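PDB 3GIP: N-acyl-D-glutamate deacylase from Bordetella bronchiseptica, which catalyses the hydrolysis of N-acyl-D-glutamate to D-glutamate and a carboxylate, as a zinc-containing member of the amidohydrolase superfamily. Local coordinates for residues F9-G14 and A27-R32; G34-I39 and G418-G423; W51-K56 and V428-P433; V455-A460 and G470-V475. One frame throughout, in Å; residues are numbered along the deposited sequence.

Contact 1 of 4, residues F9-G14 and A27-R32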
loop_
_atom_site.group_PDB
_atom_site.type_symbol
_atom_site.label_atom_id
_atom_site.label_comp_id
_atom_site.label_asym_id
_atom_site.label_seq_id
_atom_site.Cartn_x
_atom_site.Cartn_y
_atom_site.Cartn_z
ATOM N N PHE A 9 -21.964 14.261 13.322
ATOM C CA PHE A 9 -22.225 12.848 13.098
ATOM C C PHE A 9 -22.108 12.085 14.413
ATOM O O PHE A 9 -21.369 12.481 15.312
ATOM C CB PHE A 9 -21.195 12.288 12.109
ATOM C CG PHE A 9 -21.782 11.435 11.016
ATOM C CD1 PHE A 9 -21.702 11.845 9.689
ATOM C CD2 PHE A 9 -22.388 10.213 11.303
ATOM C CE1 PHE A 9 -22.215 11.055 8.660
ATOM C CE2 PHE A 9 -22.906 9.412 10.279
ATOM C CZ PHE A 9 -22.818 9.837 8.956
ATOM N N LYS A 10 -22.862 11.002 14.533
ATOM C CA LYS A 10 -22.775 10.163 15.715
ATOM C C LYS A 10 -23.065 8.736 15.277
ATOM O O LYS A 10 -23.941 8.497 14.446
ATOM C CB LYS A 10 -23.749 10.613 16.815
ATOM C CG LYS A 10 -25.220 10.311 16.594
ATOM C CD LYS A 10 -26.002 10.678 17.850
ATOM C CE LYS A 10 -27.483 10.351 17.733
ATOM N NZ LYS A 10 -28.212 10.671 18.998
ATOM N N ILE A 11 -22.289 7.801 15.809
ATOM C CA ILE A 11 -22.435 6.387 15.493
ATOM C C ILE A 11 -22.730 5.707 16.820
ATOM O O ILE A 11 -21.865 5.624 17.694
ATOM C CB ILE A 11 -21.140 5.831 14.884
ATOM C CG1 ILE A 11 -20.769 6.652 13.646
ATOM C CG2 ILE A 11 -21.321 4.362 14.529
ATOM C CD1 ILE A 11 -19.420 6.304 13.057
ATOM N N THR A 12 -23.953 5.212 16.963
ATOM C CA THR A 12 -24.376 4.609 18.218
ATOM C C THR A 12 -24.698 3.119 18.239
ATOM O O THR A 12 -24.898 2.488 17.200
ATOM C CB THR A 12 -25.609 5.353 18.753
ATOM O OG1 THR A 12 -26.047 4.742 19.971
ATOM C CG2 THR A 12 -26.735 5.303 17.728
ATOM N N GLY A 13 -24.744 2.575 19.453
ATOM C CA GLY A 13 -25.083 1.178 19.662
ATOM C C GLY A 13 -24.054 0.116 19.326
ATOM O O GLY A 13 -24.293 -1.069 19.569
ATOM N N GLY A 14 -22.912 0.522 18.786
ATOM C CA GLY A 14 -21.902 -0.457 18.422
ATOM C C GLY A 14 -20.807 -0.682 19.446
ATOM O O GLY A 14 -20.843 -0.140 20.555
ATOM N N ALA A 27 -19.700 1.575 23.282
ATOM C CA ALA A 27 -19.699 3.030 23.392
ATOM C C ALA A 27 -20.087 3.681 22.067
ATOM O O ALA A 27 -19.976 3.061 21.008
ATOM C CB ALA A 27 -18.318 3.514 23.822
ATOM N N ASP A 28 -20.548 4.928 22.131
ATOM C CA ASP A 28 -20.936 5.662 20.931
ATOM C C ASP A 28 -19.819 6.624 20.537
ATOM O O ASP A 28 -19.029 7.052 21.379
ATOM C CB ASP A 28 -22.225 6.458 21.165
ATOM C CG ASP A 28 -23.362 5.596 21.674
ATOM O OD1 ASP A 28 -23.420 4.406 21.307
ATOM O OD2 ASP A 28 -24.212 6.113 22.434
ATOM N N LEU A 29 -19.758 6.965 19.256
ATOM C CA LEU A 29 -18.735 7.872 18.755
ATOM C C LEU A 29 -19.380 9.142 18.211
ATOM O O LEU A 29 -20.325 9.077 17.424
ATOM C CB LEU A 29 -17.932 7.193 17.642
ATOM C CG LEU A 29 -16.752 7.961 17.040
ATOM C CD1 LEU A 29 -15.557 7.878 17.970
ATOM C CD2 LEU A 29 -16.395 7.358 15.692
ATOM N N GLY A 30 -18.866 10.290 18.645
ATOM C CA GLY A 30 -19.391 11.563 18.188
ATOM C C GLY A 30 -18.377 12.304 17.336
ATOM O O GLY A 30 -17.183 12.307 17.639
ATOM N N VAL A 31 -18.851 12.940 16.270
ATOM C CA VAL A 31 -17.973 13.673 15.370
ATOM C C VAL A 31 -18.408 15.121 15.180
ATOM O O VAL A 31 -19.598 15.418 15.078
ATOM C CB VAL A 31 -17.927 12.996 13.977
ATOM C CG1 VAL A 31 -17.056 13.804 13.025
ATOM C CG2 VAL A 31 -17.399 11.579 14.105
ATOM N N ARG A 32 -17.433 16.023 15.141
ATOM C CA ARG A 32 -17.714 17.434 14.912
ATOM C C ARG A 32 -16.500 18.102 14.285
ATOM O O ARG A 32 -15.369 17.917 14.740
ATOM C CB ARG A 32 -18.079 18.158 16.211
ATOM C CG ARG A 32 -18.581 19.577 15.945
ATOM C CD ARG A 32 -18.727 20.411 17.203
ATOM N NE ARG A 32 -19.674 19.842 18.155
ATOM C CZ ARG A 32 -19.322 19.276 19.304
ATOM N NH1 ARG A 32 -18.042 19.201 19.642
ATOM N NH2 ARG A 32 -20.249 18.790 20.118
HETATM O O HOH W 1 -21.242 2.966 18.440
#
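Phe9 and Val31 exchange two backbone hydrogen bonds, and Ile11 and Leu29 exchange two more. Lys10 and Gly30 form the non-hydrogen-bonded pair between them. Strands 9-12 and 28-32 are antiparallel, with their axes 4.6 Å apart at 173°. The rungs are uneven: Val31 N to Phe9 O is 2.7 Å, while Phe9 N to Val31 O is 3.2 Å.

At the end of strand 9-12 and the start of strand 28-32, polar side chains and a water add further bonds. Asp28 OD1 accepts from Gly13 N at 2.9 Å, a donor standing above the carboxylate plane. Thr12 OG1 adds a weak bond to Asp28 OD1 at 3.0 Å. This hydroxyl is anti to the backbone N (chi1 179°), and the Thr12 and Asp28 side chains lie side by side, pointing the same way. Arg26 makes a salt bridge to Asp28 OD1, and Leu42 N donates to OD2. Both oxygens of this buried carboxylate therefore have partners, which would favour its charged form. A water donates to Ile11 O and Ala27 O and accepts from Gly14 N.

The apolar contacts lie on one face of the sheet. Ile11 CD1 meets Leu29 CD2 at 4.1 Å, in side chains that run next to each other. Phe9 CB touches Val31 CB at 3.8 Å, but the Phe9 ring leads off to meet Trp51 edge-to-face. Ile11 and Leu29 also touch Val428 of strand 428-431. The pair forms the middle of a four-stranded mixed sheet, part of the small beta domain that accompanies the barrel in many amidohydrolases.

Contact 2 of 4, residues G34-I39 and G418-G423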
loop_
_atom_site.group_PDB
_atom_site.type_symbol
_atom_site.label_atom_id
_atom_site.label_comp_id
_atom_site.label_asym_id
_atom_site.label_seq_id
_atom_site.Cartn_x
_atom_site.Cartn_y
_atom_site.Cartn_z
ATOM N N GLY A 34 -15.009 17.457 11.584
ATOM C CA GLY A 34 -14.085 16.476 11.043
ATOM C C GLY A 34 -13.290 15.669 12.048
ATOM O O GLY A 34 -12.537 14.772 11.668
ATOM N N ARG A 35 -13.467 15.966 13.330
ATOM C CA ARG A 35 -12.729 15.278 14.384
ATOM C C ARG A 35 -13.638 14.489 15.313
ATOM O O ARG A 35 -14.851 14.699 15.342
ATOM C CB ARG A 35 -11.964 16.302 15.224
ATOM C CG ARG A 35 -11.086 17.247 14.433
ATOM C CD ARG A 35 -9.660 16.759 14.399
ATOM N NE ARG A 35 -8.743 17.800 13.947
ATOM C CZ ARG A 35 -7.422 17.719 14.054
ATOM N NH1 ARG A 35 -6.868 16.645 14.602
ATOM N NH2 ARG A 35 -6.656 18.705 13.610
ATOM N N ILE A 36 -13.041 13.581 16.076
ATOM C CA ILE A 36 -13.796 12.801 17.042
ATOM C C ILE A 36 -14.010 13.763 18.206
ATOM O O ILE A 36 -13.062 14.141 18.896
ATOM C CB ILE A 36 -12.999 11.564 17.503
ATOM C CG1 ILE A 36 -12.725 10.661 16.294
ATOM C CG2 ILE A 36 -13.774 10.808 18.571
ATOM C CD1 ILE A 36 -11.923 9.424 16.617
ATOM N N ALA A 37 -15.257 14.177 18.398
ATOM C CA ALA A 37 -15.599 15.131 19.446
ATOM C C ALA A 37 -15.896 14.501 20.798
ATOM O O ALA A 37 -15.755 15.155 21.834
ATOM C CB ALA A 37 -16.789 15.978 18.996
ATOM N N ALA A 38 -16.312 13.241 20.800
ATOM C CA ALA A 38 -16.625 12.570 22.051
ATOM C C ALA A 38 -16.852 11.078 21.867
ATOM O O ALA A 38 -17.177 10.618 20.775
ATOM C CB ALA A 38 -17.860 13.204 22.683
ATOM N N ILE A 39 -16.672 10.334 22.953
ATOM C CA ILE A 39 -16.873 8.893 22.962
ATOM C C ILE A 39 -17.547 8.524 24.279
ATOM O O ILE A 39 -17.089 8.920 25.352
ATOM C CB ILE A 39 -15.536 8.130 22.843
ATOM C CG1 ILE A 39 -14.872 8.449 21.501
ATOM C CG2 ILE A 39 -15.777 6.631 22.983
ATOM C CD1 ILE A 39 -13.529 7.772 21.299
ATOM N N GLY A 418 -5.501 6.979 12.877
ATOM C CA GLY A 418 -5.257 5.587 13.205
ATOM C C GLY A 418 -5.757 5.136 14.562
ATOM O O GLY A 418 -5.515 3.998 14.963
ATOM N N VAL A 419 -6.449 6.016 15.276
ATOM C CA VAL A 419 -6.981 5.675 16.591
ATOM C C VAL A 419 -8.285 6.412 16.848
ATOM O O VAL A 419 -8.468 7.544 16.403
ATOM C CB VAL A 419 -5.999 6.055 17.727
ATOM C CG1 VAL A 419 -4.761 5.175 17.675
ATOM C CG2 VAL A 419 -5.615 7.522 17.605
ATOM N N LEU A 420 -9.201 5.763 17.555
ATOM C CA LEU A 420 -10.459 6.407 17.886
ATOM C C LEU A 420 -10.328 6.976 19.293
ATOM O O LEU A 420 -10.523 6.271 20.282
ATOM C CB LEU A 420 -11.628 5.413 17.822
ATOM C CG LEU A 420 -11.971 4.829 16.447
ATOM C CD1 LEU A 420 -13.238 3.995 16.564
ATOM C CD2 LEU A 420 -12.173 5.947 15.423
ATOM N N GLN A 421 -9.967 8.253 19.366
ATOM C CA GLN A 421 -9.814 8.962 20.633
ATOM C C GLN A 421 -10.250 10.400 20.383
ATOM O O GLN A 421 -10.147 10.895 19.263
ATOM C CB GLN A 421 -8.353 8.926 21.102
ATOM C CG GLN A 421 -7.350 9.438 20.076
ATOM C CD GLN A 421 -5.913 9.398 20.576
ATOM O OE1 GLN A 421 -5.470 8.407 21.167
ATOM N NE2 GLN A 421 -5.169 10.473 20.322
ATOM N N PRO A 422 -10.754 11.087 21.417
ATOM C CA PRO A 422 -11.183 12.472 21.204
ATOM C C PRO A 422 -10.050 13.330 20.641
ATOM O O PRO A 422 -8.903 13.215 21.073
ATOM C CB PRO A 422 -11.610 12.919 22.600
ATOM C CG PRO A 422 -12.091 11.636 23.231
ATOM C CD PRO A 422 -11.026 10.655 22.798
ATOM N N GLY A 423 -10.377 14.177 19.670
ATOM C CA GLY A 423 -9.378 15.051 19.081
ATOM C C GLY A 423 -8.762 14.560 17.784
ATOM O O GLY A 423 -8.277 15.356 16.978
#
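Ile36 O receives a nearly straight hydrogen bond from Gly423 N, 2.8 Å long with an angle of 173° at the hydrogen. The donor lies in the carbonyl plane. Pro422 CA makes a CA-H...O contact with the same Ile36 O at 3.4 Å. Segment 34-39 lies on strand 35-40, an outermost strand of its sheet, whereas 418-423 has no regular structure. The nearest CA atoms are those of Ile36 and Pro422, 4.9 Å apart. Further backbone bonds join Ile36 to Ala424 and Gly34 to Ala426. Ala37 and Ala38 both face Gly30, forming a classic beta bulge.

Ile36 is the residue most buried by the loop. Its CB is 3.4 Å from Gln421 O, so the branched base of the side chain sits against a carbonyl. With CD1 extended from the main chain (chi2 179°), the tip stays against Gln421, and Ile36 CD1 also touches Leu420 CD2 at 3.7 Å. Ile39 sends its own CD1 to the loop backbone, 3.5 Å from Leu420 O. The same Ile39 CD1 meets the Pro422 ring at CD, 4.1 Å away. Arg35 meets the carbonyl of Gly423. Its chain is bent at chi2 (-96°), which lays CD beside Gly423 O. Arg35 NH1 then gives that oxygen a weak hydrogen bond of 3.0 Å, and the guanidinium also makes a cation-pi contact with Trp425.

The chemistry is mixed. Between the two segments one straight backbone bond joins loop to strand, continued by those of Ala424 and Ala426. Isoleucine branches pack largely on the loop's peptide groups, and the arginine adds a weak polar hold at the partly exposed margin.

Contact 3 of 4, residues W51-K56 and V428-P433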
loop_
_atom_site.group_PDB
_atom_site.type_symbol
_atom_site.label_atom_id
_atom_site.label_comp_id
_atom_site.label_asym_id
_atom_site.label_seq_id
_atom_site.Cartn_x
_atom_site.Cartn_y
_atom_site.Cartn_z
ATOM N N TRP A 51 -25.708 7.112 12.604
ATOM C CA TRP A 51 -25.691 5.730 12.140
ATOM C C TRP A 51 -25.934 4.789 13.312
ATOM O O TRP A 51 -25.435 5.016 14.416
ATOM C CB TRP A 51 -24.342 5.370 11.508
ATOM C CG TRP A 51 -24.117 5.893 10.125
ATOM C CD1 TRP A 51 -25.056 6.371 9.257
ATOM C CD2 TRP A 51 -22.867 5.928 9.423
ATOM N NE1 TRP A 51 -24.468 6.700 8.055
ATOM C CE2 TRP A 51 -23.126 6.437 8.133
ATOM C CE3 TRP A 51 -21.553 5.575 9.763
ATOM C CZ2 TRP A 51 -22.117 6.603 7.177
ATOM C CZ3 TRP A 51 -20.550 5.741 8.813
ATOM C CH2 TRP A 51 -20.841 6.250 7.534
ATOM N N ASP A 52 -26.700 3.733 13.065
ATOM C CA ASP A 52 -26.987 2.734 14.086
ATOM C C ASP A 52 -26.000 1.592 13.878
ATOM O O ASP A 52 -26.138 0.807 12.939
ATOM C CB ASP A 52 -28.424 2.226 13.947
ATOM C CG ASP A 52 -28.745 1.103 14.919
ATOM O OD1 ASP A 52 -27.930 0.842 15.829
ATOM O OD2 ASP A 52 -29.822 0.483 14.777
ATOM N N ALA A 53 -24.998 1.515 14.748
ATOM C CA ALA A 53 -23.975 0.482 14.649
ATOM C C ALA A 53 -24.266 -0.736 15.516
ATOM O O ALA A 53 -23.353 -1.492 15.847
ATOM C CB ALA A 53 -22.613 1.064 15.014
ATOM N N SER A 54 -25.527 -0.923 15.894
ATOM C CA SER A 54 -25.893 -2.075 16.709
ATOM C C SER A 54 -25.394 -3.343 16.023
ATOM O O SER A 54 -25.591 -3.519 14.820
ATOM C CB SER A 54 -27.415 -2.151 16.882
ATOM O OG SER A 54 -27.899 -1.067 17.658
ATOM N N GLY A 55 -24.740 -4.212 16.787
ATOM C CA GLY A 55 -24.227 -5.453 16.231
ATOM C C GLY A 55 -23.034 -5.281 15.307
ATOM O O GLY A 55 -22.696 -6.191 14.546
ATOM N N LYS A 56 -22.385 -4.120 15.368
ATOM C CA LYS A 56 -21.232 -3.856 14.515
ATOM C C LYS A 56 -20.038 -3.348 15.315
ATOM O O LYS A 56 -20.159 -2.996 16.491
ATOM C CB LYS A 56 -21.575 -2.803 13.457
ATOM C CG LYS A 56 -22.903 -3.013 12.755
ATOM C CD LYS A 56 -22.928 -4.306 11.967
ATOM C CE LYS A 56 -24.273 -4.482 11.276
ATOM N NZ LYS A 56 -24.592 -3.321 10.402
ATOM N N VAL A 428 -13.315 6.809 10.081
ATOM C CA VAL A 428 -13.979 5.703 10.761
ATOM C C VAL A 428 -14.589 4.672 9.827
ATOM O O VAL A 428 -15.085 5.007 8.755
ATOM C CB VAL A 428 -15.130 6.240 11.656
ATOM C CG1 VAL A 428 -15.715 5.121 12.500
ATOM C CG2 VAL A 428 -14.631 7.376 12.530
ATOM N N VAL A 429 -14.555 3.412 10.244
ATOM C CA VAL A 429 -15.174 2.351 9.466
ATOM C C VAL A 429 -16.053 1.551 10.413
ATOM O O VAL A 429 -15.650 1.234 11.533
ATOM C CB VAL A 429 -14.143 1.403 8.796
ATOM C CG1 VAL A 429 -13.270 0.732 9.841
ATOM C CG2 VAL A 429 -14.880 0.357 7.965
ATOM N N VAL A 430 -17.269 1.258 9.967
ATOM C CA VAL A 430 -18.217 0.480 10.749
ATOM C C VAL A 430 -18.422 -0.818 9.981
ATOM O O VAL A 430 -18.759 -0.792 8.796
ATOM C CB VAL A 430 -19.572 1.210 10.876
ATOM C CG1 VAL A 430 -20.551 0.363 11.679
ATOM C CG2 VAL A 430 -19.367 2.564 11.538
ATOM N N PHE A 431 -18.211 -1.951 10.640
ATOM C CA PHE A 431 -18.370 -3.228 9.957
ATOM C C PHE A 431 -18.912 -4.331 10.851
ATOM O O PHE A 431 -18.796 -4.270 12.072
ATOM C CB PHE A 431 -17.028 -3.657 9.344
ATOM C CG PHE A 431 -15.957 -3.987 10.358
ATOM C CD1 PHE A 431 -15.814 -5.285 10.844
ATOM C CD2 PHE A 431 -15.082 -3.003 10.816
ATOM C CE1 PHE A 431 -14.815 -5.600 11.769
ATOM C CE2 PHE A 431 -14.076 -3.308 11.744
ATOM C CZ PHE A 431 -13.943 -4.608 12.220
ATOM N N ASP A 432 -19.526 -5.329 10.225
ATOM C CA ASP A 432 -20.069 -6.473 10.945
ATOM C C ASP A 432 -18.909 -7.462 11.072
ATOM O O ASP A 432 -18.412 -7.973 10.070
ATOM C CB ASP A 432 -21.207 -7.105 10.144
ATOM C CG ASP A 432 -21.924 -8.191 10.914
ATOM O OD1 ASP A 432 -21.246 -8.948 11.641
ATOM O OD2 ASP A 432 -23.163 -8.292 10.783
ATOM N N PRO A 433 -18.461 -7.745 12.305
ATOM C CA PRO A 433 -17.346 -8.680 12.481
ATOM C C PRO A 433 -17.626 -10.107 12.029
ATOM O O PRO A 433 -16.705 -10.842 11.667
ATOM C CB PRO A 433 -17.055 -8.588 13.975
ATOM C CG PRO A 433 -18.416 -8.324 14.559
ATOM C CD PRO A 433 -18.975 -7.286 13.609
HETATM O O HOH W 2 -24.606 -7.340 12.782
#
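Lys56 and Ala53, the two ends of a type II beta turn, pack on one methyl of Val430 of strand 428-431, while Trp51 meets the other. The turn is closed by a hydrogen bond from Lys56 N to Ala53 O, 2.8 Å long. Just before it, Asp52 OD1 accepts from both Ser54 N and Ser54 OG, the first of these bonds making an Asx turn.

Val430 carries the apolar contact. Its CG1, anti to the backbone N (chi1 179°), lies 3.8 Å from Lys56 CB. The same Val430 CG1 is 4.0 Å from Ala53 CB. Val430 CG2 approaches the tryptophan ring obliquely, 4.1 Å from Trp51 CE3. Lys56 also rests on the backbone, its CB 3.4 Å from Phe431 O. Its chain then bends, and Lys56 CD passes 3.8 Å from Asp432 CB. Lys56 NZ stays 5.2 Å from Asp432 OD2, so the opposite charges are near but not in contact. Asp432 OD1 takes a hydrogen bond from Asp434 N. A water lies close to both Gly55 O and Asp432 OD2.

No direct hydrogen bond crosses the contact. Ile11 of strand 7-12 also touches Trp51, Ala53 and Val430, while Ala453 of strand 452-457 touches Lys56 and Val430. Phe431 points away and touches Ile57 of strand 57-64 and Leu397 of helix 397-404.

Contact 4 of 4, residues V455-A460 and G470-V475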
loop_
_atom_site.group_PDB
_atom_site.type_symbol
_atom_site.label_atom_id
_atom_site.label_comp_id
_atom_site.label_asym_id
_atom_site.label_seq_id
_atom_site.Cartn_x
_atom_site.Cartn_y
_atom_site.Cartn_z
ATOM N N VAL A 455 -18.329 4.235 6.043
ATOM C CA VAL A 455 -16.979 4.766 6.153
ATOM C C VAL A 455 -16.993 6.285 6.165
ATOM O O VAL A 455 -17.644 6.917 5.331
ATOM C CB VAL A 455 -16.091 4.313 4.974
ATOM C CG1 VAL A 455 -14.685 4.879 5.140
ATOM C CG2 VAL A 455 -16.043 2.795 4.905
ATOM N N LEU A 456 -16.277 6.860 7.126
ATOM C CA LEU A 456 -16.160 8.305 7.236
ATOM C C LEU A 456 -14.700 8.671 7.026
ATOM O O LEU A 456 -13.799 7.986 7.515
ATOM C CB LEU A 456 -16.583 8.798 8.624
ATOM C CG LEU A 456 -18.007 8.565 9.124
ATOM C CD1 LEU A 456 -18.137 9.149 10.530
ATOM C CD2 LEU A 456 -19.007 9.218 8.181
ATOM N N VAL A 457 -14.473 9.738 6.274
ATOM C CA VAL A 457 -13.133 10.248 6.036
ATOM C C VAL A 457 -13.216 11.671 6.566
ATOM O O VAL A 457 -13.991 12.482 6.059
ATOM C CB VAL A 457 -12.778 10.266 4.534
ATOM C CG1 VAL A 457 -11.492 11.048 4.309
ATOM C CG2 VAL A 457 -12.609 8.838 4.027
ATOM N N ASN A 458 -12.446 11.958 7.610
ATOM C CA ASN A 458 -12.459 13.282 8.220
ATOM C C ASN A 458 -13.887 13.709 8.561
ATOM O O ASN A 458 -14.283 14.860 8.348
ATOM C CB ASN A 458 -11.791 14.289 7.284
ATOM C CG ASN A 458 -10.330 13.960 7.037
ATOM O OD1 ASN A 458 -9.863 13.958 5.900
ATOM N ND2 ASN A 458 -9.600 13.684 8.112
ATOM N N GLY A 459 -14.654 12.758 9.085
ATOM C CA GLY A 459 -16.024 13.023 9.489
ATOM C C GLY A 459 -17.092 13.016 8.410
ATOM O O GLY A 459 -18.282 13.110 8.720
ATOM N N ALA A 460 -16.688 12.908 7.149
ATOM C CA ALA A 460 -17.650 12.903 6.051
ATOM C C ALA A 460 -17.843 11.507 5.471
ATOM O O ALA A 460 -16.880 10.771 5.265
ATOM C CB ALA A 460 -17.195 13.861 4.960
ATOM N N GLY A 470 -17.338 18.261 -3.519
ATOM C CA GLY A 470 -15.978 18.098 -3.040
ATOM C C GLY A 470 -15.811 16.893 -2.136
ATOM O O GLY A 470 -16.683 16.588 -1.321
ATOM N N ARG A 471 -14.683 16.206 -2.281
ATOM C CA ARG A 471 -14.389 15.027 -1.473
ATOM C C ARG A 471 -13.679 15.447 -0.180
ATOM O O ARG A 471 -13.046 16.502 -0.132
ATOM C CB ARG A 471 -13.555 14.047 -2.298
ATOM C CG ARG A 471 -14.346 13.458 -3.473
ATOM C CD ARG A 471 -13.487 12.572 -4.360
ATOM N NE ARG A 471 -12.635 13.342 -5.264
ATOM C CZ ARG A 471 -13.059 13.920 -6.384
ATOM N NH1 ARG A 471 -14.331 13.819 -6.749
ATOM N NH2 ARG A 471 -12.208 14.596 -7.145
ATOM N N PRO A 472 -13.775 14.624 0.883
ATOM C CA PRO A 472 -13.168 14.899 2.193
ATOM C C PRO A 472 -11.709 14.530 2.463
ATOM O O PRO A 472 -11.170 14.888 3.513
ATOM C CB PRO A 472 -14.106 14.172 3.143
ATOM C CG PRO A 472 -14.388 12.921 2.376
ATOM C CD PRO A 472 -14.632 13.424 0.956
ATOM N N GLY A 473 -11.075 13.818 1.540
ATOM C CA GLY A 473 -9.690 13.426 1.746
ATOM C C GLY A 473 -8.726 14.590 1.879
ATOM O O GLY A 473 -8.950 15.666 1.322
ATOM N N GLN A 474 -7.647 14.368 2.620
ATOM C CA GLN A 474 -6.630 15.390 2.828
ATOM C C GLN A 474 -5.260 14.880 2.424
ATOM O O GLN A 474 -4.993 13.678 2.476
ATOM C CB GLN A 474 -6.561 15.792 4.304
ATOM C CG GLN A 474 -7.735 16.596 4.828
ATOM C CD GLN A 474 -7.594 16.895 6.310
ATOM O OE1 GLN A 474 -6.501 17.200 6.789
ATOM N NE2 GLN A 474 -8.700 16.817 7.041
ATOM N N VAL A 475 -4.393 15.794 2.005
ATOM C CA VAL A 475 -3.033 15.416 1.664
ATOM C C VAL A 475 -2.335 15.406 3.015
ATOM O O VAL A 475 -2.317 16.418 3.716
ATOM C CB VAL A 475 -2.354 16.456 0.754
ATOM C CG1 VAL A 475 -0.882 16.105 0.577
ATOM C CG2 VAL A 475 -3.049 16.496 -0.591
#
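Pro472 lays the CB-CG edge of its ring over Val457 and Ala460. Pro472 CB is 3.6 Å from Ala460 CB and also lies 3.4 Å from Val457 O. The neighbouring ring atom, Pro472 CG, meets Val457 CB at 3.8 Å. Val457 extends the apolar patch through CG1, the branch anti to its backbone N (chi1 169°). That methyl, Val457 CG1, is 3.9 Å from Gly473 CA, and so it packs on the backbone just after the proline. Val462 touches both Val457 and Pro472.

The residues under the proline belong to a tight beta hairpin. Val457 and Ala460 face each other across a type I' turn, with Asn458 and Gly459 at its corners. Ala460 N bonds to Val457 O at 2.9 Å, and Val457 N bonds to Ala460 O at 2.8 Å. Asn458 has positive phi, 52°, as a type I' turn requires, and Gly459 follows with positive phi as well. Asp427 OD1 accepts from Asn458 N, and Gly459 has a backbone bond to Ala426. The hairpin joins antiparallel strands 452-457 and 460-463, and the later loop, 470-475, folds back on it.

Beyond the proline, the Asn458 amide comes up against the end of Gln474, which reaches it on an extended chain. The two amide planes are 29° apart, and Asn458 CG lies 3.3 Å from Gln474 NE2. The asparagine amide is probably turned over in the model. Gln474 also touches Arg417 and Trp425, and its backbone bonds to Val140.

How the contacts relate
All four contacts lie on the same side of the chain's centre. Contacts 1, 2 and 3 share the four-stranded sheet, whose order is 35-40, 28-32, 7-12, 50-52. Contact 1 is its middle pair, and contacts 2 and 3 lie about 10 Å away, measured between centres, one at each outer strand. Contact 1 closes first along the chain. Contacts 2 and 3 then interleave, each joining an early segment to one past residue 417. Contact 4 comes last, about 18 Å from contact 3 between centres; a backbone bond of Val428 and Leu456 joins their neighbouring strands. Leu456 also packs on Phe9, Ile11 and Trp51. Early strands are thus packed against segments from late in the chain.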